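Local atomic coordinates of cytolethal distending toxin subunit B (Escherichia coli, PDB entry 2F1N), a protein that nicks DNA as the endonuclease subunit of a tripartite bacterial toxin, very probably damaging the DNA of intoxicated cells and causing G2/M arrest. Residues Ala156-Glu161 and Leu193-Thr198; Phe121-Val126 and Glu162-Phe167. All coordinates share one frame. Residues are numbered along the deposited sequence.

How the interactions relate
Both contacts are made by helix 156-168, which follows strand 141-147 of the six-stranded sheet and leads on towards its parallel neighbour 179-183. Interaction 1 uses the first turns of that helix and joins them to Leu-193-Thr-198, part of the nuclear localization signal; interaction 2 uses the turns that follow and joins them to edge strand 119-123 and the loop after it. Their centres lie about 13 Å apart, on the same side of the chain's centre. They also touch directly: Val-126 of interaction 2 packs against interaction 1, its CG1 3.3 Å from Ala-158 CB and its CG2 4.0 Å from Leu-159 CD2. The two contacts thus tie one helix to segments before and after it in sequence.

Interaction 1 of 2, residues Ala156-Glu161 and Leu193-Thr198; sequences APALVE and LEMNLT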
ATOM      1  N   ALA A 156      -1.859   9.063  11.198  1.00 10.63           N
ATOM      2  CA  ALA A 156      -1.873   7.593  11.049  1.00 11.87           C
ATOM      3  C   ALA A 156      -3.065   6.908  11.723  1.00 11.24           C
ATOM      4  O   ALA A 156      -3.727   6.074  11.069  1.00 11.49           O
ATOM      5  CB  ALA A 156      -0.531   6.951  11.475  1.00 10.62           C
ATOM      6  N   PRO A 157      -3.377   7.182  13.001  1.00 11.91           N
ATOM      7  CA  PRO A 157      -4.532   6.491  13.616  1.00 11.06           C
ATOM      8  C   PRO A 157      -5.850   6.768  12.863  1.00 12.09           C
ATOM      9  O   PRO A 157      -6.659   5.856  12.666  1.00 12.20           O
ATOM     10  CB  PRO A 157      -4.595   7.072  15.021  1.00 11.27           C
ATOM     11  CG  PRO A 157      -3.156   7.495  15.353  1.00 12.05           C
ATOM     12  CD  PRO A 157      -2.682   8.043  13.987  1.00 12.52           C
ATOM     13  N   ALA A 158      -6.052   8.011  12.463  1.00 11.88           N
ATOM     14  CA  ALA A 158      -7.262   8.397  11.716  1.00 11.73           C
ATOM     15  C   ALA A 158      -7.357   7.734  10.342  1.00 11.81           C
ATOM     16  O   ALA A 158      -8.480   7.419   9.884  1.00 11.44           O
ATOM     17  CB  ALA A 158      -7.282   9.943  11.551  1.00 14.31           C
ATOM     18  N   LEU A 159      -6.213   7.550   9.658  1.00 11.86           N
ATOM     19  CA  LEU A 159      -6.219   6.768   8.412  1.00 11.43           C
ATOM     20  C   LEU A 159      -6.711   5.329   8.632  1.00 11.20           C
ATOM     21  O   LEU A 159      -7.512   4.813   7.845  1.00 11.54           O
ATOM     22  CB  LEU A 159      -4.828   6.721   7.773  1.00 11.70           C
ATOM     23  CG  LEU A 159      -4.422   8.091   7.210  1.00 11.72           C
ATOM     24  CD1 LEU A 159      -2.867   8.119   6.892  1.00 13.71           C
ATOM     25  CD2 LEU A 159      -5.244   8.453   5.970  1.00 11.49           C
ATOM     26  N   VAL A 160      -6.201   4.691   9.673  1.00 10.54           N
ATOM     27  CA  VAL A 160      -6.590   3.300   9.955  1.00 11.03           C
ATOM     28  C   VAL A 160      -8.077   3.302  10.295  1.00 11.99           C
ATOM     29  O   VAL A 160      -8.823   2.414   9.829  1.00 12.69           O
ATOM     30  CB  VAL A 160      -5.804   2.684  11.115  1.00 10.66           C
ATOM     31  CG1 VAL A 160      -6.319   1.254  11.440  1.00  8.28           C
ATOM     32  CG2 VAL A 160      -4.304   2.598  10.772  1.00 13.23           C
ATOM     33  N   GLU A 161      -8.493   4.261  11.115  1.00 11.94           N
ATOM     34  CA  GLU A 161      -9.893   4.361  11.517  1.00 12.24           C
ATOM     35  C   GLU A 161     -10.840   4.608  10.316  1.00 12.87           C
ATOM     36  O   GLU A 161     -11.969   4.041  10.257  1.00 12.89           O
ATOM     37  CB  GLU A 161     -10.081   5.380  12.640  1.00 10.70           C
ATOM     38  CG  GLU A 161      -9.356   4.932  13.912  1.00 12.55           C
ATOM     39  CD  GLU A 161      -9.058   6.032  14.909  1.00 20.11           C
ATOM     40  OE1 GLU A 161      -9.297   7.224  14.619  1.00 20.17           O
ATOM     41  OE2 GLU A 161      -8.535   5.677  16.004  1.00 23.11           O
ATOM     42  N   LEU A 193       1.342   3.849  16.895  1.00 12.61           N
ATOM     43  CA  LEU A 193       0.051   3.783  16.239  1.00 13.01           C
ATOM     44  C   LEU A 193      -0.972   2.972  17.090  1.00 12.18           C
ATOM     45  O   LEU A 193      -2.088   3.444  17.288  1.00 12.00           O
ATOM     46  CB  LEU A 193       0.224   3.078  14.892  1.00 11.64           C
ATOM     47  CG  LEU A 193      -1.050   2.874  14.075  1.00 13.97           C
ATOM     48  CD1 LEU A 193      -1.811   4.225  13.803  1.00 14.77           C
ATOM     49  CD2 LEU A 193      -0.605   2.198  12.755  1.00 18.05           C
ATOM     50  N   GLU A 194      -0.575   1.796  17.574  1.00 13.52           N
ATOM     51  CA  GLU A 194      -1.515   0.865  18.232  1.00 15.38           C
ATOM     52  C   GLU A 194      -2.193   1.536  19.426  1.00 16.47           C
ATOM     53  O   GLU A 194      -3.429   1.452  19.578  1.00 16.27           O
ATOM     54  CB  GLU A 194      -0.782  -0.428  18.671  1.00 17.46           C
ATOM     55  CG  GLU A 194      -1.650  -1.401  19.476  1.00 19.94           C
ATOM     56  CD  GLU A 194      -2.748  -2.063  18.653  1.00 27.48           C
ATOM     57  OE1 GLU A 194      -2.796  -1.871  17.412  1.00 26.13           O
ATOM     58  OE2 GLU A 194      -3.579  -2.797  19.257  1.00 32.25           O
ATOM     59  N   MET A 195      -1.394   2.245  20.237  1.00 15.60           N
ATOM     60  CA  MET A 195      -1.888   2.873  21.489  1.00 16.98           C
ATOM     61  C   MET A 195      -2.821   4.075  21.271  1.00 16.71           C
ATOM     62  O   MET A 195      -3.495   4.534  22.207  1.00 17.73           O
ATOM     63  CB  MET A 195      -0.754   3.207  22.470  1.00 18.15           C
ATOM     64  CG  MET A 195      -0.137   4.601  22.278  1.00 20.79           C
ATOM     65  SD  MET A 195       1.459   4.816  23.105  1.00 23.54           S
ATOM     66  CE  MET A 195       1.087   5.688  24.532  1.00 28.37           C
ATOM     67  N   ASN A 196      -2.823   4.587  20.043  1.00 15.72           N
ATOM     68  CA  ASN A 196      -3.638   5.711  19.634  1.00 15.70           C
ATOM     69  C   ASN A 196      -4.848   5.342  18.764  1.00 16.74           C
ATOM     70  O   ASN A 196      -5.544   6.208  18.255  1.00 17.30           O
ATOM     71  CB  ASN A 196      -2.727   6.798  19.039  1.00 15.52           C
ATOM     72  CG  ASN A 196      -1.938   7.493  20.136  1.00 16.16           C
ATOM     73  OD1 ASN A 196      -2.550   8.166  20.955  1.00 19.48           O
ATOM     74  ND2 ASN A 196      -0.608   7.306  20.187  1.00 14.68           N
ATOM     75  N   LEU A 197      -5.105   4.049  18.631  1.00 17.75           N
ATOM     76  CA  LEU A 197      -6.333   3.579  17.995  1.00 18.22           C
ATOM     77  C   LEU A 197      -7.460   3.433  19.014  1.00 18.94           C
ATOM     78  O   LEU A 197      -7.199   3.174  20.185  1.00 18.63           O
ATOM     79  CB  LEU A 197      -6.098   2.233  17.303  1.00 17.16           C
ATOM     80  CG  LEU A 197      -5.096   2.278  16.163  1.00 16.73           C
ATOM     81  CD1 LEU A 197      -4.730   0.892  15.789  1.00 16.72           C
ATOM     82  CD2 LEU A 197      -5.691   3.044  14.973  1.00 16.18           C
ATOM     83  N   THR A 198      -8.706   3.622  18.572  1.00 19.78           N
ATOM     84  CA  THR A 198      -9.847   3.341  19.452  1.00 21.05           C
ATOM     85  C   THR A 198      -9.914   1.863  19.832  1.00 20.18           C
ATOM     86  O   THR A 198      -9.392   0.989  19.152  1.00 18.68           O
ATOM     87  CB  THR A 198     -11.200   3.752  18.826  1.00 20.97           C
ATOM     88  OG1 THR A 198     -11.336   3.091  17.560  1.00 22.94           O
ATOM     89  CG2 THR A 198     -11.243   5.214  18.479  1.00 21.09           C
TER
HETATM   90  O   HOH W   1      -8.540   7.540  17.878  1.00 29.43           O
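This is a mainly apolar contact, with a direct hydrogen bond and a water bridge to one side of the apolar patch, where the start of helix 156-168 meets the end of helix 190-194 and the turn leading to helix 199-203. Leu-193 packs against the first turn: its CD1 lies 3.8 Å from Ala-156 CB and 3.9 Å from Pro-157 CG. Leu-197 CD2 fills the next gap, 3.9 Å from Val-160 CB and 4.2 Å from Pro-157 CB. Val-225 of strand 222-228 touches both Leu-193 and Val-160. A type I turn, Glu-194 to Leu-197, swings the chain around and brings Asn-196 O within 3.5 Å of Pro-157 CB. Glu-161 OE2 accepts a hydrogen bond from Thr-198 N at 3.3 Å. Water 1 donates to the same OE2 (2.6 Å) and to Asn-196 O (3.3 Å). Thr-198 is the N-cap residue of helix 199-203, so the link falls at that helix's start. Residues Leu-193 to Thr-198 belong to the nuclear localization signal, here packed against the helical layer outside a DNase I-like beta sandwich.

Interaction 2 of 2, residues Phe121-Val126 and Glu162-Phe167; sequences FVLSPV and EVYNFF
Build an edge strand and its trailing loop against a helix: strand 121-123 crosses helix 162-167 at 123°, their axes 10.6 Å apart at closest approach. Phe-121, extended and with chi1 m, points at the helix and offers its ring face to two edges. Phe-166 (chi1 t) meets it with centroids 5.1 Å apart and planes at 68°, Phe-167 (chi1 m) at 5.5 Å and 83°; both are T-shaped. Val-122 points away. Leu-123 (m, t) turns back towards the helix and sets CD2 over the face of Phe-166, 3.8 Å from the ring centroid, a CH-pi contact. The strand ends here. Ser-124 O comes 2.7 Å from Glu-162 OE1, while water 2 lies 2.6 Å from Glu-162 OE2 and 3.2 Å from Pro-125 O, and can link the two. Val-126 CA is 7.7 Å from Glu-162 CA. Val-126 CG2 approaches Glu-162 OE1 to 3.5 Å. Phe-167 also meets Trp-180 of strand 179-183. An aromatic cluster thus packs helix 156-168 onto one edge of the six-stranded sheet, as expected in the DNase I-like alpha/beta sandwich.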
ATOM      1  N   PHE A 121     -11.017   1.601  -4.475  1.00 10.86           N
ATOM      2  CA  PHE A 121     -11.469   2.491  -3.370  1.00 12.65           C
ATOM      3  C   PHE A 121     -10.589   3.761  -3.300  1.00 13.24           C
ATOM      4  O   PHE A 121      -9.374   3.669  -3.348  1.00 14.36           O
ATOM      5  CB  PHE A 121     -11.413   1.816  -2.011  1.00 12.54           C
ATOM      6  CG  PHE A 121     -12.188   0.537  -1.946  1.00 12.90           C
ATOM      7  CD1 PHE A 121     -13.519   0.491  -2.306  1.00 14.63           C
ATOM      8  CD2 PHE A 121     -11.551  -0.643  -1.584  1.00 14.45           C
ATOM      9  CE1 PHE A 121     -14.240  -0.734  -2.256  1.00 15.45           C
ATOM     10  CE2 PHE A 121     -12.266  -1.853  -1.564  1.00 12.92           C
ATOM     11  CZ  PHE A 121     -13.597  -1.880  -1.879  1.00 15.93           C
ATOM     12  N   VAL A 122     -11.228   4.922  -3.175  1.00 13.77           N
ATOM     13  CA  VAL A 122     -10.520   6.168  -3.007  1.00 14.37           C
ATOM     14  C   VAL A 122     -11.182   6.882  -1.839  1.00 15.00           C
ATOM     15  O   VAL A 122     -12.350   7.301  -1.939  1.00 15.24           O
ATOM     16  CB  VAL A 122     -10.680   7.079  -4.220  1.00 16.67           C
ATOM     17  CG1 VAL A 122      -9.658   8.196  -4.057  1.00 18.77           C
ATOM     18  CG2 VAL A 122     -10.452   6.298  -5.532  1.00 19.70           C
ATOM     19  N   LEU A 123     -10.460   6.988  -0.730  1.00 12.68           N
ATOM     20  CA  LEU A 123     -10.970   7.636   0.470  1.00 12.96           C
ATOM     21  C   LEU A 123     -10.220   8.978   0.693  1.00 13.61           C
ATOM     22  O   LEU A 123      -9.017   9.108   0.423  1.00 14.54           O
ATOM     23  CB  LEU A 123     -10.858   6.705   1.694  1.00 13.17           C
ATOM     24  CG  LEU A 123     -11.283   5.220   1.450  1.00 15.41           C
ATOM     25  CD1 LEU A 123     -11.208   4.418   2.712  1.00 17.16           C
ATOM     26  CD2 LEU A 123     -12.682   5.062   0.834  1.00 20.08           C
ATOM     27  N   SER A 124     -10.966   9.967   1.177  1.00 13.91           N
ATOM     28  CA  SER A 124     -10.458  11.323   1.329  1.00 13.95           C
ATOM     29  C   SER A 124      -9.425  11.425   2.440  1.00 13.27           C
ATOM     30  O   SER A 124      -9.416  10.640   3.390  1.00 12.60           O
ATOM     31  CB  SER A 124     -11.648  12.275   1.584  1.00 14.58           C
ATOM     32  OG  SER A 124     -12.472  12.224   0.418  1.00 18.55           O
ATOM     33  N   PRO A 125      -8.516  12.396   2.316  1.00 13.04           N
ATOM     34  CA  PRO A 125      -7.567  12.669   3.389  1.00 14.08           C
ATOM     35  C   PRO A 125      -8.318  12.951   4.669  1.00 13.64           C
ATOM     36  O   PRO A 125      -9.422  13.513   4.616  1.00 13.96           O
ATOM     37  CB  PRO A 125      -6.890  13.980   2.936  1.00 13.26           C
ATOM     38  CG  PRO A 125      -7.002  13.947   1.429  1.00 14.03           C
ATOM     39  CD  PRO A 125      -8.333  13.274   1.142  1.00 13.17           C
ATOM     40  N   VAL A 126      -7.722  12.590   5.780  1.00 14.85           N
ATOM     41  CA  VAL A 126      -8.366  12.768   7.091  1.00 18.86           C
ATOM     42  C   VAL A 126      -7.889  14.012   7.805  1.00 19.75           C
ATOM     43  O   VAL A 126      -8.390  14.338   8.891  1.00 19.97           O
ATOM     44  CB  VAL A 126      -8.167  11.535   7.992  1.00 18.49           C
ATOM     45  CG1 VAL A 126      -8.971  11.689   9.255  1.00 25.40           C
ATOM     46  CG2 VAL A 126      -8.619  10.259   7.229  1.00 19.69           C
ATOM     47  N   GLU A 162     -10.383   5.410   9.368  1.00 13.31           N
ATOM     48  CA  GLU A 162     -11.152   5.625   8.146  1.00 13.12           C
ATOM     49  C   GLU A 162     -11.413   4.333   7.370  1.00 13.61           C
ATOM     50  O   GLU A 162     -12.516   4.123   6.890  1.00 12.86           O
ATOM     51  CB  GLU A 162     -10.545   6.681   7.224  1.00 13.64           C
ATOM     52  CG  GLU A 162     -11.473   7.014   6.032  1.00 17.40           C
ATOM     53  CD  GLU A 162     -11.110   8.284   5.277  1.00 22.29           C
ATOM     54  OE1 GLU A 162     -10.037   8.351   4.689  1.00 23.84           O
ATOM     55  OE2 GLU A 162     -11.921   9.234   5.256  1.00 27.06           O
ATOM     56  N   VAL A 163     -10.408   3.459   7.268  1.00 11.52           N
ATOM     57  CA  VAL A 163     -10.578   2.198   6.539  1.00 11.77           C
ATOM     58  C   VAL A 163     -11.523   1.298   7.320  1.00 10.55           C
ATOM     59  O   VAL A 163     -12.438   0.722   6.750  1.00 10.82           O
ATOM     60  CB  VAL A 163      -9.229   1.456   6.361  1.00 10.91           C
ATOM     61  CG1 VAL A 163      -9.464   0.051   5.766  1.00 11.81           C
ATOM     62  CG2 VAL A 163      -8.281   2.302   5.445  1.00 13.32           C
ATOM     63  N   TYR A 164     -11.318   1.184   8.621  1.00 11.12           N
ATOM     64  CA  TYR A 164     -12.219   0.346   9.425  1.00 11.04           C
ATOM     65  C   TYR A 164     -13.685   0.831   9.272  1.00 11.30           C
ATOM     66  O   TYR A 164     -14.622   0.037   9.072  1.00 11.59           O
ATOM     67  CB  TYR A 164     -11.823   0.518  10.907  1.00 10.55           C
ATOM     68  CG  TYR A 164     -12.858  -0.023  11.874  1.00 12.12           C
ATOM     69  CD1 TYR A 164     -12.892  -1.377  12.194  1.00 12.56           C
ATOM     70  CD2 TYR A 164     -13.776   0.833  12.486  1.00 15.21           C
ATOM     71  CE1 TYR A 164     -13.828  -1.851  13.133  1.00 15.62           C
ATOM     72  CE2 TYR A 164     -14.716   0.368  13.373  1.00 17.66           C
ATOM     73  CZ  TYR A 164     -14.738  -0.974  13.697  1.00 18.55           C
ATOM     74  OH  TYR A 164     -15.672  -1.424  14.630  1.00 18.22           O
ATOM     75  N   ASN A 165     -13.893   2.133   9.403  1.00 11.70           N
ATOM     76  CA  ASN A 165     -15.273   2.655   9.289  1.00 11.91           C
ATOM     77  C   ASN A 165     -15.882   2.542   7.890  1.00 11.60           C
ATOM     78  O   ASN A 165     -17.118   2.365   7.744  1.00 12.68           O
ATOM     79  CB  ASN A 165     -15.387   4.074   9.866  1.00 12.21           C
ATOM     80  CG  ASN A 165     -15.317   4.082  11.399  1.00 13.06           C
ATOM     81  OD1 ASN A 165     -16.158   3.482  12.078  1.00 16.78           O
ATOM     82  ND2 ASN A 165     -14.341   4.760  11.945  1.00 13.29           N
ATOM     83  N   PHE A 166     -15.047   2.708   6.850  1.00 12.05           N
ATOM     84  CA  PHE A 166     -15.505   2.575   5.479  1.00 12.16           C
ATOM     85  C   PHE A 166     -16.180   1.206   5.246  1.00 12.13           C
ATOM     86  O   PHE A 166     -17.328   1.131   4.747  1.00 13.83           O
ATOM     87  CB  PHE A 166     -14.330   2.774   4.505  1.00 11.03           C
ATOM     88  CG  PHE A 166     -14.673   2.482   3.066  1.00 14.15           C
ATOM     89  CD1 PHE A 166     -15.608   3.255   2.374  1.00 14.51           C
ATOM     90  CD2 PHE A 166     -14.081   1.389   2.413  1.00 14.95           C
ATOM     91  CE1 PHE A 166     -15.938   2.979   1.033  1.00 15.26           C
ATOM     92  CE2 PHE A 166     -14.382   1.123   1.071  1.00 16.89           C
ATOM     93  CZ  PHE A 166     -15.342   1.913   0.386  1.00 18.75           C
ATOM     94  N   PHE A 167     -15.499   0.135   5.640  1.00 11.48           N
ATOM     95  CA  PHE A 167     -16.058  -1.196   5.474  1.00 12.00           C
ATOM     96  C   PHE A 167     -17.213  -1.432   6.453  1.00 11.71           C
ATOM     97  O   PHE A 167     -18.228  -1.941   6.046  1.00 13.28           O
ATOM     98  CB  PHE A 167     -14.976  -2.278   5.610  1.00 12.35           C
ATOM     99  CG  PHE A 167     -14.026  -2.253   4.492  1.00 13.26           C
ATOM    100  CD1 PHE A 167     -14.494  -2.493   3.179  1.00 14.32           C
ATOM    101  CD2 PHE A 167     -12.718  -1.818   4.686  1.00 11.42           C
ATOM    102  CE1 PHE A 167     -13.651  -2.404   2.097  1.00 14.23           C
ATOM    103  CE2 PHE A 167     -11.866  -1.689   3.588  1.00 13.44           C
ATOM    104  CZ  PHE A 167     -12.322  -1.970   2.309  1.00 12.41           C
TER
HETATM  105  O   HOH W   2     -12.029  11.794   5.293  1.00 22.66           O